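Local atomic coordinates of CurH (PDB entry 3KG7), a protein that probably catalyses the dehydration of a beta-hydroxyacyl intermediate, as the dehydratase domain of the CurH module in the curacin polyketide synthase. Residues Ala140-Leu145 / Thr180-Ile185; Arg146-Asp151 / Ala174-Glu179; Arg210-Leu215 / Ala246-Pro251. All coordinates share one frame; numbering follows the deposited sequence.

Contact 1 of 3, residues Ala140-Leu145 / Thr180-Ile185; sequences ALCEQL and TSLLEI
Leu-182 lies at the middle of this contact, where one side of a short helix rests on a strand. CB of Leu-182 points toward the helix, and with CG anti to the backbone N (chi1 -173°) the methyl CD2 is the one that touches it. CD2 is 4.1 Å from CD2 of Leu-141, and the two side chains cross at about a right angle. It is also 4.2 Å from SG of Cys-142, at the margin of the patch. Leu-145 reaches in from the end of the segment. Its CG is anti to the carbonyl carbon (chi1 -63°), and each methyl has its own partner. CD1 lies 4.3 Å from CB of Leu-182, while CD2 lies 3.7 Å from OG1 of Thr-180. OG1 sits between the backbone N and carbonyl carbon of Thr-180 (chi1 57°), and this pair also crosses at about a right angle. No hydrogen bond crosses between the segments. O of Leu-141 accepts from N of both Gln-144 and Leu-145. This is surface packing in the double hotdog fold, joining helix 138-144 to strand 181-186, which runs between strands 171-176 and 243-255. The helix segment reaches both, with Cys-142 on Trp-175 and Leu-141 on Tyr-247.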
ATOM      1  N   ALA C 140      29.807   2.068 -40.543  1.00 86.36           N
ATOM      2  CA  ALA C 140      30.149   0.875 -41.330  1.00 87.59           C
ATOM      3  C   ALA C 140      28.979  -0.104 -41.467  1.00 88.15           C
ATOM      4  O   ALA C 140      28.789  -0.698 -42.528  1.00 89.10           O
ATOM      5  CB  ALA C 140      31.366   0.171 -40.740  1.00 88.36           C
ATOM      6  N   LEU C 141      28.209  -0.276 -40.396  1.00 88.09           N
ATOM      7  CA  LEU C 141      27.009  -1.107 -40.440  1.00 89.14           C
ATOM      8  C   LEU C 141      26.024  -0.606 -41.486  1.00 89.02           C
ATOM      9  O   LEU C 141      25.484  -1.391 -42.266  1.00 90.74           O
ATOM     10  CB  LEU C 141      26.327  -1.155 -39.071  1.00 89.10           C
ATOM     11  CG  LEU C 141      26.550  -2.402 -38.217  1.00 88.92           C
ATOM     12  CD1 LEU C 141      28.019  -2.579 -37.821  1.00 89.71           C
ATOM     13  CD2 LEU C 141      25.664  -2.322 -36.992  1.00 89.08           C
ATOM     14  N   CYS C 142      25.813   0.708 -41.502  1.00 87.89           N
ATOM     15  CA  CYS C 142      24.891   1.343 -42.443  1.00 85.86           C
ATOM     16  C   CYS C 142      25.499   1.501 -43.833  1.00 85.51           C
ATOM     17  O   CYS C 142      24.891   2.115 -44.712  1.00 84.85           O
ATOM     18  CB  CYS C 142      24.443   2.707 -41.916  1.00 84.79           C
ATOM     19  SG  CYS C 142      23.781   2.673 -40.247  1.00 80.47           S
ATOM     20  N   GLU C 143      26.698   0.952 -44.021  1.00 86.10           N
ATOM     21  CA  GLU C 143      27.366   0.958 -45.322  1.00 86.51           C
ATOM     22  C   GLU C 143      27.437  -0.457 -45.911  1.00 87.93           C
ATOM     23  O   GLU C 143      27.776  -0.631 -47.085  1.00 88.79           O
ATOM     24  CB  GLU C 143      28.761   1.589 -45.216  1.00 85.83           C
ATOM     25  CG  GLU C 143      29.237   2.286 -46.494  1.00 85.22           C
ATOM     26  CD  GLU C 143      30.494   3.126 -46.298  1.00 85.09           C
ATOM     27  OE1 GLU C 143      31.306   3.207 -47.246  1.00 85.74           O
ATOM     28  OE2 GLU C 143      30.675   3.709 -45.208  1.00 84.34           O
ATOM     29  N   GLN C 144      27.106  -1.460 -45.093  1.00 88.71           N
ATOM     30  CA  GLN C 144      27.071  -2.862 -45.541  1.00 89.37           C
ATOM     31  C   GLN C 144      25.651  -3.445 -45.540  1.00 88.13           C
ATOM     32  O   GLN C 144      25.395  -4.506 -46.118  1.00 86.79           O
ATOM     33  CB  GLN C 144      28.024  -3.737 -44.712  1.00 89.73           C
ATOM     34  CG  GLN C 144      27.662  -3.854 -43.229  1.00 89.66           C
ATOM     35  CD  GLN C 144      28.234  -5.103 -42.578  1.00 89.27           C
ATOM     36  OE1 GLN C 144      29.256  -5.640 -43.014  1.00 86.95           O
ATOM     37  NE2 GLN C 144      27.569  -5.574 -41.527  1.00 88.45           N
ATOM     38  N   LEU C 145      24.733  -2.749 -44.883  1.00 87.79           N
ATOM     39  CA  LEU C 145      23.334  -3.142 -44.910  1.00 88.56           C
ATOM     40  C   LEU C 145      22.594  -2.391 -46.019  1.00 89.95           C
ATOM     41  O   LEU C 145      23.214  -1.676 -46.813  1.00 89.96           O
ATOM     42  CB  LEU C 145      22.688  -2.931 -43.537  1.00 86.04           C
ATOM     43  CG  LEU C 145      23.279  -3.777 -42.400  1.00 85.11           C
ATOM     44  CD1 LEU C 145      22.745  -3.318 -41.058  1.00 83.35           C
ATOM     45  CD2 LEU C 145      23.032  -5.276 -42.598  1.00 83.71           C
ATOM     46  N   THR C 180      21.530 -10.211 -40.027  1.00 92.51           N
ATOM     47  CA  THR C 180      21.394  -9.167 -39.001  1.00 91.02           C
ATOM     48  C   THR C 180      20.313  -8.123 -39.320  1.00 90.09           C
ATOM     49  O   THR C 180      19.880  -7.997 -40.471  1.00 89.89           O
ATOM     50  CB  THR C 180      22.746  -8.435 -38.734  1.00 91.33           C
ATOM     51  OG1 THR C 180      23.248  -7.872 -39.952  1.00 91.60           O
ATOM     52  CG2 THR C 180      23.787  -9.389 -38.155  1.00 91.13           C
ATOM     53  N   SER C 181      19.881  -7.387 -38.292  1.00 88.56           N
ATOM     54  CA  SER C 181      18.959  -6.257 -38.452  1.00 86.51           C
ATOM     55  C   SER C 181      19.346  -5.102 -37.536  1.00 85.69           C
ATOM     56  O   SER C 181      19.921  -5.320 -36.467  1.00 86.59           O
ATOM     57  CB  SER C 181      17.510  -6.679 -38.179  1.00 86.42           C
ATOM     58  OG  SER C 181      17.279  -6.922 -36.800  1.00 86.94           O
ATOM     59  N   LEU C 182      19.023  -3.878 -37.949  1.00 84.67           N
ATOM     60  CA  LEU C 182      19.300  -2.690 -37.132  1.00 83.55           C
ATOM     61  C   LEU C 182      18.194  -1.635 -37.200  1.00 83.56           C
ATOM     62  O   LEU C 182      17.750  -1.263 -38.290  1.00 84.40           O
ATOM     63  CB  LEU C 182      20.644  -2.066 -37.528  1.00 82.85           C
ATOM     64  CG  LEU C 182      21.189  -0.901 -36.687  1.00 82.29           C
ATOM     65  CD1 LEU C 182      21.750  -1.379 -35.351  1.00 81.62           C
ATOM     66  CD2 LEU C 182      22.251  -0.139 -37.468  1.00 82.26           C
ATOM     67  N   LEU C 183      17.770  -1.153 -36.032  1.00 83.23           N
ATOM     68  CA  LEU C 183      16.776  -0.079 -35.927  1.00 82.93           C
ATOM     69  C   LEU C 183      17.376   1.177 -35.293  1.00 83.03           C
ATOM     70  O   LEU C 183      18.022   1.103 -34.244  1.00 81.42           O
ATOM     71  CB  LEU C 183      15.572  -0.528 -35.086  1.00 82.49           C
ATOM     72  CG  LEU C 183      14.590  -1.574 -35.625  1.00 82.57           C
ATOM     73  CD1 LEU C 183      13.684  -2.098 -34.521  1.00 80.70           C
ATOM     74  CD2 LEU C 183      13.760  -1.011 -36.760  1.00 82.47           C
ATOM     75  N   GLU C 184      17.160   2.325 -35.929  1.00 83.40           N
ATOM     76  CA  GLU C 184      17.510   3.613 -35.331  1.00 84.25           C
ATOM     77  C   GLU C 184      16.282   4.165 -34.612  1.00 85.23           C
ATOM     78  O   GLU C 184      15.242   4.398 -35.237  1.00 86.23           O
ATOM     79  CB  GLU C 184      18.013   4.596 -36.394  1.00 83.87           C
ATOM     80  CG  GLU C 184      18.459   5.953 -35.848  1.00 83.95           C
ATOM     81  CD  GLU C 184      19.032   6.868 -36.922  1.00 84.71           C
ATOM     82  OE1 GLU C 184      20.020   6.476 -37.583  1.00 85.36           O
ATOM     83  OE2 GLU C 184      18.498   7.986 -37.099  1.00 85.12           O
ATOM     84  N   ILE C 185      16.409   4.368 -33.304  1.00 84.13           N
ATOM     85  CA  ILE C 185      15.269   4.706 -32.457  1.00 83.65           C
ATOM     86  C   ILE C 185      15.447   6.060 -31.774  1.00 84.33           C
ATOM     87  O   ILE C 185      16.514   6.348 -31.230  1.00 85.17           O
ATOM     88  CB  ILE C 185      15.011   3.591 -31.424  1.00 83.63           C
ATOM     89  CG1 ILE C 185      14.560   2.316 -32.141  1.00 84.12           C
ATOM     90  CG2 ILE C 185      13.970   4.014 -30.406  1.00 83.77           C
ATOM     91  CD1 ILE C 185      14.816   1.048 -31.356  1.00 86.00           C
TER

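Contact 2 of 3, residues Arg146-Asp151 / Ala174-Glu179; sequences RPLDTD and AWIGEE
Residues Arg-146 and Pro-147 form a short, weakly bonded edge strand that runs antiparallel to strand 171-176. Pro-147 and Trp-175 are a non-hydrogen-bonded pair, with their CA atoms only 4.4 Å apart. One hydrogen bond joins the segments. N of Leu-148 donates to O of Ala-174 at 2.7 Å, in the plane of the carbonyl, with an angle of 150° at the hydrogen. A CA-H...O contact from Pro-147 CA reaches the same oxygen. Pro-147 and Trp-175 turn their side chains to the same face of the sheet. The proline ring crosses the indole obliquely, with CG of Pro-147 3.5 Å from NE1 of Trp-175 on the pyrrole part. Trp-175 CG is anti to its carbonyl carbon (chi1 -62°), and the end of the side chain comes nearer the proline. Leu-148 packs on the strand as well. Its CD1 lies between two residues of the strand, 3.8 Å from CB of Ala-174 and 3.7 Å from CB of Ile-176. With CG1 anti to the backbone N (chi1 -164°), Ile-176 presents CB and CG2 to Leu-148. An alanine here in place of Leu-148 would remove CD1 and its packing on Ala-174 and Ile-176, and would probably loosen the edge strand. The chemistry is mostly apolar, with a single in-plane hydrogen bond. This implies that the short edge strand, just before helix 150-159, is held to strand 171-176 by side-chain packing together with one backbone bond.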
ATOM      1  N   ARG C 146      21.278  -2.580 -46.091  1.00 91.75           N
ATOM      2  CA  ARG C 146      20.447  -1.900 -47.086  1.00 92.84           C
ATOM      3  C   ARG C 146      19.183  -1.346 -46.427  1.00 94.18           C
ATOM      4  O   ARG C 146      18.338  -2.119 -45.966  1.00 94.88           O
ATOM      5  CB  ARG C 146      20.104  -2.838 -48.254  1.00 92.07           C
ATOM      6  CG  ARG C 146      21.300  -3.170 -49.137  1.00 91.06           C
ATOM      7  CD  ARG C 146      21.016  -4.366 -50.112  1.00 89.97           C
ATOM      8  NE  ARG C 146      22.226  -5.259 -50.118  1.00 89.74           N
ATOM      9  CZ  ARG C 146      23.414  -4.944 -50.792  1.00 89.90           C
ATOM     10  NH1 ARG C 146      23.590  -3.747 -51.524  1.00 89.62           N
ATOM     11  NH2 ARG C 146      24.443  -5.840 -50.717  1.00 89.46           N
ATOM     12  N   PRO C 147      19.058  -0.002 -46.375  1.00 95.01           N
ATOM     13  CA  PRO C 147      17.969   0.701 -45.686  1.00 95.68           C
ATOM     14  C   PRO C 147      16.571   0.262 -46.119  1.00 96.38           C
ATOM     15  O   PRO C 147      16.367  -0.134 -47.268  1.00 96.83           O
ATOM     16  CB  PRO C 147      18.200   2.167 -46.068  1.00 95.54           C
ATOM     17  CG  PRO C 147      19.644   2.254 -46.360  1.00 95.32           C
ATOM     18  CD  PRO C 147      19.997   0.947 -47.003  1.00 95.20           C
ATOM     19  N   LEU C 148      15.626   0.341 -45.187  1.00 96.63           N
ATOM     20  CA  LEU C 148      14.241  -0.042 -45.433  1.00 96.64           C
ATOM     21  C   LEU C 148      13.340   1.168 -45.611  1.00 97.28           C
ATOM     22  O   LEU C 148      13.603   2.245 -45.071  1.00 97.80           O
ATOM     23  CB  LEU C 148      13.710  -0.878 -44.268  1.00 95.69           C
ATOM     24  CG  LEU C 148      13.834  -2.398 -44.335  1.00 95.27           C
ATOM     25  CD1 LEU C 148      14.297  -2.931 -42.984  1.00 95.55           C
ATOM     26  CD2 LEU C 148      12.500  -3.023 -44.753  1.00 94.35           C
ATOM     27  N   ASP C 149      12.277   0.973 -46.381  1.00 98.09           N
ATOM     28  CA  ASP C 149      11.154   1.891 -46.399  1.00 97.77           C
ATOM     29  C   ASP C 149      10.250   1.450 -45.256  1.00 97.74           C
ATOM     30  O   ASP C 149       9.839   0.287 -45.202  1.00 98.40           O
ATOM     31  CB  ASP C 149      10.419   1.809 -47.741  1.00 98.30           C
ATOM     32  CG  ASP C 149       9.348   2.881 -47.898  1.00 98.66           C
ATOM     33  OD1 ASP C 149       9.597   4.045 -47.519  1.00 98.65           O
ATOM     34  OD2 ASP C 149       8.258   2.557 -48.416  1.00 99.11           O
ATOM     35  N   THR C 150       9.965   2.372 -44.338  1.00 97.09           N
ATOM     36  CA  THR C 150       9.167   2.084 -43.142  1.00 97.89           C
ATOM     37  C   THR C 150       7.755   1.591 -43.471  1.00 98.16           C
ATOM     38  O   THR C 150       7.172   0.820 -42.711  1.00 98.90           O
ATOM     39  CB  THR C 150       9.090   3.303 -42.182  1.00 97.87           C
ATOM     40  OG1 THR C 150       8.432   4.397 -42.831  1.00 97.80           O
ATOM     41  CG2 THR C 150      10.484   3.740 -41.733  1.00 97.04           C
ATOM     42  N   ASP C 151       7.218   2.027 -44.608  1.00 98.99           N
ATOM     43  CA  ASP C 151       5.910   1.569 -45.078  1.00 99.42           C
ATOM     44  C   ASP C 151       5.839   0.046 -45.214  1.00 98.71           C
ATOM     45  O   ASP C 151       4.812  -0.559 -44.898  1.00 99.51           O
ATOM     46  CB  ASP C 151       5.546   2.236 -46.406  1.00 99.90           C
ATOM     47  CG  ASP C 151       5.167   3.700 -46.246  1.00100.74           C
ATOM     48  OD1 ASP C 151       5.071   4.189 -45.097  1.00100.46           O
ATOM     49  OD2 ASP C 151       4.957   4.367 -47.282  1.00101.86           O
ATOM     50  N   ALA C 174      15.314   1.983 -40.485  1.00 86.79           N
ATOM     51  CA  ALA C 174      15.493   0.543 -40.359  1.00 87.33           C
ATOM     52  C   ALA C 174      16.422  -0.014 -41.438  1.00 88.29           C
ATOM     53  O   ALA C 174      16.336   0.376 -42.604  1.00 89.92           O
ATOM     54  CB  ALA C 174      14.147  -0.153 -40.403  1.00 87.07           C
ATOM     55  N   TRP C 175      17.316  -0.915 -41.038  1.00 88.05           N
ATOM     56  CA  TRP C 175      18.177  -1.621 -41.983  1.00 88.76           C
ATOM     57  C   TRP C 175      18.007  -3.129 -41.822  1.00 90.65           C
ATOM     58  O   TRP C 175      17.676  -3.612 -40.738  1.00 91.87           O
ATOM     59  CB  TRP C 175      19.643  -1.238 -41.774  1.00 86.17           C
ATOM     60  CG  TRP C 175      19.964   0.217 -41.997  1.00 85.42           C
ATOM     61  CD1 TRP C 175      20.400   0.792 -43.158  1.00 84.70           C
ATOM     62  CD2 TRP C 175      19.902   1.275 -41.025  1.00 84.60           C
ATOM     63  NE1 TRP C 175      20.603   2.140 -42.975  1.00 84.61           N
ATOM     64  CE2 TRP C 175      20.304   2.462 -41.675  1.00 84.63           C
ATOM     65  CE3 TRP C 175      19.547   1.333 -39.671  1.00 84.26           C
ATOM     66  CZ2 TRP C 175      20.356   3.698 -41.017  1.00 84.45           C
ATOM     67  CZ3 TRP C 175      19.600   2.563 -39.018  1.00 84.51           C
ATOM     68  CH2 TRP C 175      20.002   3.726 -39.693  1.00 84.37           C
ATOM     69  N   ILE C 176      18.244  -3.865 -42.904  1.00 92.52           N
ATOM     70  CA  ILE C 176      18.107  -5.322 -42.901  1.00 94.37           C
ATOM     71  C   ILE C 176      19.215  -6.029 -43.696  1.00 95.22           C
ATOM     72  O   ILE C 176      19.586  -5.602 -44.792  1.00 94.48           O
ATOM     73  CB  ILE C 176      16.692  -5.764 -43.405  1.00 94.32           C
ATOM     74  CG1 ILE C 176      16.400  -7.225 -43.044  1.00 94.25           C
ATOM     75  CG2 ILE C 176      16.509  -5.507 -44.910  1.00 94.33           C
ATOM     76  CD1 ILE C 176      15.905  -7.406 -41.633  1.00 93.57           C
ATOM     77  N   GLY C 177      19.749  -7.097 -43.113  1.00 96.23           N
ATOM     78  CA  GLY C 177      20.666  -7.989 -43.804  1.00 97.57           C
ATOM     79  C   GLY C 177      20.065  -9.379 -43.845  1.00 98.21           C
ATOM     80  O   GLY C 177      18.913  -9.576 -43.441  1.00 98.25           O
ATOM     81  N   GLU C 178      20.839 -10.346 -44.333  1.00 98.01           N
ATOM     82  CA  GLU C 178      20.387 -11.733 -44.348  1.00 97.45           C
ATOM     83  C   GLU C 178      20.479 -12.368 -42.961  1.00 96.68           C
ATOM     84  O   GLU C 178      19.636 -13.193 -42.590  1.00 96.39           O
ATOM     85  CB  GLU C 178      21.166 -12.545 -45.373  1.00 98.43           C
ATOM     86  CG  GLU C 178      20.831 -12.170 -46.801  1.00 99.68           C
ATOM     87  CD  GLU C 178      21.359 -13.171 -47.799  1.00101.29           C
ATOM     88  OE1 GLU C 178      22.297 -13.921 -47.452  1.00101.95           O
ATOM     89  OE2 GLU C 178      20.835 -13.212 -48.934  1.00102.83           O
ATOM     90  N   GLU C 179      21.486 -11.954 -42.197  1.00 95.66           N
ATOM     91  CA  GLU C 179      21.727 -12.501 -40.866  1.00 95.25           C
ATOM     92  C   GLU C 179      21.459 -11.509 -39.729  1.00 93.85           C
ATOM     93  O   GLU C 179      21.189 -11.922 -38.599  1.00 93.91           O
ATOM     94  CB  GLU C 179      23.151 -13.056 -40.769  1.00 95.72           C
ATOM     95  CG  GLU C 179      23.386 -14.271 -41.657  1.00 97.83           C
ATOM     96  CD  GLU C 179      24.756 -14.908 -41.456  1.00 98.61           C
ATOM     97  OE1 GLU C 179      25.495 -15.063 -42.455  1.00 98.22           O
ATOM     98  OE2 GLU C 179      25.095 -15.256 -40.304  1.00100.13           O
TER

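Contact 3 of 3, residues Arg210-Leu215 / Ala246-Pro251; sequences RLTPDL and AYVEEP
Strand 243-255 comes up against the loop that follows helix 202-207, a loop-on-strand packing within the double hotdog fold. Val-248 makes the first contact along the strand segment. Its side chain points toward the loop, and its two methyls take different partners. CG1 is anti to the backbone N (chi1 -178°) and lies 3.6 Å from CD of Pro-213, with the two side chains crossing obliquely. The same methyl is 4.2 Å from CG2 of Thr-212. CG2 of Val-248 is anti to the carbonyl carbon and faces the loop backbone, 3.4 Å from O of Leu-211. That oxygen also receives a weak hydrogen bond from Ser-181 OG. Beyond Val-248 the chain turns, and the side chains of Glu-249 and Glu-250 set out away from the loop. Glu-250 takes part through its backbone, with its C atom 4.0 Å from CG of Pro-213. Pro-251 then closes the contact. Its CG is 4.1 Å from CB of Pro-213, and its N is 3.9 Å from CG of the same ring. Pro-213 thus spans the contact from Val-248 to Pro-251. Asp-214 approaches Pro-251 at about a right angle, with OD1 3.6 Å from CA of Pro-251. Its CG sits between the backbone N and the carbonyl carbon (chi1 61°), the crowded position. No hydrogen bond passes between the two segments themselves. The chemistry implies an apolar seam of valine and two prolines beside a carboxylate held at each oxygen by a partner outside the two segments. OD1 accepts a hydrogen bond from N of Ser-252, and OD2 forms a salt bridge with Arg-261. These bonds probably fix the rotation of the carboxylate and favour its charged form.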
ATOM      1  N   ARG C 210      10.876  -4.488 -32.579  1.00 80.02           N
ATOM      2  CA  ARG C 210      10.093  -4.381 -33.811  1.00 79.77           C
ATOM      3  C   ARG C 210      10.723  -4.977 -35.077  1.00 81.28           C
ATOM      4  O   ARG C 210      10.071  -5.019 -36.118  1.00 83.93           O
ATOM      5  CB  ARG C 210       9.697  -2.923 -34.062  1.00 77.19           C
ATOM      6  CG  ARG C 210       8.632  -2.406 -33.125  1.00 75.94           C
ATOM      7  CD  ARG C 210       8.378  -0.929 -33.330  1.00 76.07           C
ATOM      8  NE  ARG C 210       7.633  -0.356 -32.207  1.00 77.70           N
ATOM      9  CZ  ARG C 210       7.310   0.931 -32.080  1.00 77.57           C
ATOM     10  NH1 ARG C 210       7.656   1.815 -33.009  1.00 77.41           N
ATOM     11  NH2 ARG C 210       6.643   1.343 -31.013  1.00 76.24           N
ATOM     12  N   LEU C 211      11.977  -5.428 -35.003  1.00 81.15           N
ATOM     13  CA  LEU C 211      12.650  -5.954 -36.199  1.00 80.38           C
ATOM     14  C   LEU C 211      13.602  -7.120 -35.941  1.00 83.14           C
ATOM     15  O   LEU C 211      14.331  -7.157 -34.941  1.00 83.68           O
ATOM     16  CB  LEU C 211      13.372  -4.837 -36.967  1.00 78.74           C
ATOM     17  CG  LEU C 211      14.064  -5.148 -38.304  1.00 77.92           C
ATOM     18  CD1 LEU C 211      13.078  -5.592 -39.382  1.00 75.44           C
ATOM     19  CD2 LEU C 211      14.866  -3.951 -38.786  1.00 77.39           C
ATOM     20  N   THR C 212      13.584  -8.057 -36.885  1.00 86.25           N
ATOM     21  CA  THR C 212      14.415  -9.244 -36.876  1.00 88.04           C
ATOM     22  C   THR C 212      14.846  -9.437 -38.326  1.00 89.24           C
ATOM     23  O   THR C 212      14.087  -9.071 -39.228  1.00 90.12           O
ATOM     24  CB  THR C 212      13.600 -10.479 -36.431  1.00 89.65           C
ATOM     25  OG1 THR C 212      12.552 -10.082 -35.537  1.00 90.64           O
ATOM     26  CG2 THR C 212      14.487 -11.491 -35.733  1.00 92.11           C
ATOM     27  N   PRO C 213      16.062  -9.990 -38.567  1.00 90.20           N
ATOM     28  CA  PRO C 213      16.535 -10.343 -39.919  1.00 90.10           C
ATOM     29  C   PRO C 213      15.471 -10.983 -40.827  1.00 91.16           C
ATOM     30  O   PRO C 213      15.506 -10.805 -42.052  1.00 90.06           O
ATOM     31  CB  PRO C 213      17.650 -11.354 -39.638  1.00 89.29           C
ATOM     32  CG  PRO C 213      18.197 -10.945 -38.329  1.00 88.02           C
ATOM     33  CD  PRO C 213      17.091 -10.285 -37.548  1.00 89.44           C
ATOM     34  N   ASP C 214      14.531 -11.701 -40.214  1.00 92.70           N
ATOM     35  CA  ASP C 214      13.513 -12.469 -40.926  1.00 93.25           C
ATOM     36  C   ASP C 214      12.092 -12.023 -40.573  1.00 93.58           C
ATOM     37  O   ASP C 214      11.230 -12.852 -40.283  1.00 92.72           O
ATOM     38  CB  ASP C 214      13.687 -13.958 -40.601  1.00 93.73           C
ATOM     39  CG  ASP C 214      13.531 -14.254 -39.115  1.00 93.60           C
ATOM     40  OD1 ASP C 214      14.278 -13.676 -38.294  1.00 93.42           O
ATOM     41  OD2 ASP C 214      12.650 -15.066 -38.771  1.00 93.07           O
ATOM     42  N   LEU C 215      11.847 -10.716 -40.607  1.00 94.91           N
ATOM     43  CA  LEU C 215      10.536 -10.169 -40.240  1.00 96.07           C
ATOM     44  C   LEU C 215       9.470 -10.375 -41.330  1.00 96.59           C
ATOM     45  O   LEU C 215       8.272 -10.332 -41.051  1.00 96.83           O
ATOM     46  CB  LEU C 215      10.650  -8.689 -39.849  1.00 94.95           C
ATOM     47  CG  LEU C 215       9.546  -8.120 -38.946  1.00 93.71           C
ATOM     48  CD1 LEU C 215       9.887  -8.310 -37.462  1.00 94.89           C
ATOM     49  CD2 LEU C 215       9.297  -6.652 -39.256  1.00 92.13           C
ATOM     50  N   ALA C 246      18.845  -0.495 -32.028  1.00 78.99           N
ATOM     51  CA  ALA C 246      18.513  -1.858 -31.630  1.00 78.84           C
ATOM     52  C   ALA C 246      19.102  -2.802 -32.665  1.00 79.96           C
ATOM     53  O   ALA C 246      18.795  -2.695 -33.854  1.00 80.90           O
ATOM     54  CB  ALA C 246      17.011  -2.039 -31.524  1.00 79.91           C
ATOM     55  N   TYR C 247      19.943  -3.725 -32.204  1.00 80.73           N
ATOM     56  CA  TYR C 247      20.758  -4.565 -33.076  1.00 80.96           C
ATOM     57  C   TYR C 247      20.457  -6.045 -32.830  1.00 81.51           C
ATOM     58  O   TYR C 247      20.582  -6.531 -31.708  1.00 82.51           O
ATOM     59  CB  TYR C 247      22.238  -4.239 -32.808  1.00 81.11           C
ATOM     60  CG  TYR C 247      23.252  -4.864 -33.736  1.00 81.95           C
ATOM     61  CD1 TYR C 247      23.090  -4.822 -35.123  1.00 82.46           C
ATOM     62  CD2 TYR C 247      24.405  -5.468 -33.227  1.00 82.88           C
ATOM     63  CE1 TYR C 247      24.035  -5.391 -35.979  1.00 81.54           C
ATOM     64  CE2 TYR C 247      25.364  -6.038 -34.080  1.00 81.62           C
ATOM     65  CZ  TYR C 247      25.165  -5.994 -35.448  1.00 81.28           C
ATOM     66  OH  TYR C 247      26.091  -6.554 -36.291  1.00 82.53           O
ATOM     67  N   VAL C 248      20.039  -6.752 -33.876  1.00 80.93           N
ATOM     68  CA  VAL C 248      19.780  -8.191 -33.781  1.00 82.17           C
ATOM     69  C   VAL C 248      20.819  -8.938 -34.616  1.00 83.13           C
ATOM     70  O   VAL C 248      20.952  -8.689 -35.815  1.00 83.23           O
ATOM     71  CB  VAL C 248      18.332  -8.551 -34.220  1.00 81.45           C
ATOM     72  CG1 VAL C 248      18.063 -10.048 -34.070  1.00 80.80           C
ATOM     73  CG2 VAL C 248      17.319  -7.751 -33.418  1.00 79.47           C
ATOM     74  N   GLU C 249      21.553  -9.844 -33.974  1.00 85.66           N
ATOM     75  CA  GLU C 249      22.710 -10.501 -34.599  1.00 87.33           C
ATOM     76  C   GLU C 249      22.387 -11.810 -35.318  1.00 88.33           C
ATOM     77  O   GLU C 249      23.090 -12.186 -36.256  1.00 89.82           O
ATOM     78  CB  GLU C 249      23.826 -10.716 -33.571  1.00 88.06           C
ATOM     79  CG  GLU C 249      24.547  -9.433 -33.177  1.00 91.04           C
ATOM     80  CD  GLU C 249      25.265  -9.536 -31.838  1.00 93.73           C
ATOM     81  OE1 GLU C 249      26.189 -10.368 -31.704  1.00 95.14           O
ATOM     82  OE2 GLU C 249      24.916  -8.772 -30.914  1.00 94.53           O
ATOM     83  N   GLU C 250      21.341 -12.509 -34.882  1.00 89.90           N
ATOM     84  CA  GLU C 250      20.916 -13.745 -35.554  1.00 91.20           C
ATOM     85  C   GLU C 250      19.396 -13.821 -35.748  1.00 91.91           C
ATOM     86  O   GLU C 250      18.647 -13.236 -34.962  1.00 92.84           O
ATOM     87  CB  GLU C 250      21.480 -15.003 -34.865  1.00 91.72           C
ATOM     88  CG  GLU C 250      21.401 -15.036 -33.342  1.00 93.59           C
ATOM     89  CD  GLU C 250      22.073 -16.270 -32.752  1.00 94.00           C
ATOM     90  OE1 GLU C 250      21.602 -17.397 -33.012  1.00 94.13           O
ATOM     91  OE2 GLU C 250      23.072 -16.115 -32.019  1.00 95.25           O
ATOM     92  N   PRO C 251      18.941 -14.510 -36.822  1.00 92.21           N
ATOM     93  CA  PRO C 251      17.505 -14.686 -37.076  1.00 91.52           C
ATOM     94  C   PRO C 251      16.769 -15.371 -35.923  1.00 90.41           C
ATOM     95  O   PRO C 251      17.375 -16.114 -35.148  1.00 90.56           O
ATOM     96  CB  PRO C 251      17.475 -15.564 -38.332  1.00 91.62           C
ATOM     97  CG  PRO C 251      18.776 -15.296 -39.005  1.00 91.45           C
ATOM     98  CD  PRO C 251      19.754 -15.132 -37.887  1.00 91.83           C
TER

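How the contacts relate
From the N terminus, helix 138-144 leads straight into edge strand 146-147. Contact 2 closes the inner loop, back to strand 171-176. Contact 1 closes the outer loop a few residues later, on strand 181-186, so contact 2 lies within it. Contact 3 follows in series and closes a separate loop, from the segment after helix 202-207 to strand 243-255. Strand 181-186 stands between strands 171-176 and 243-255 and is joined to both by probable backbone hydrogen bonds. Residues 210-215 also pack on residues 174-179. Together the contacts tie one helix, one edge strand and one loop to neighbouring strands of the double hotdog fold.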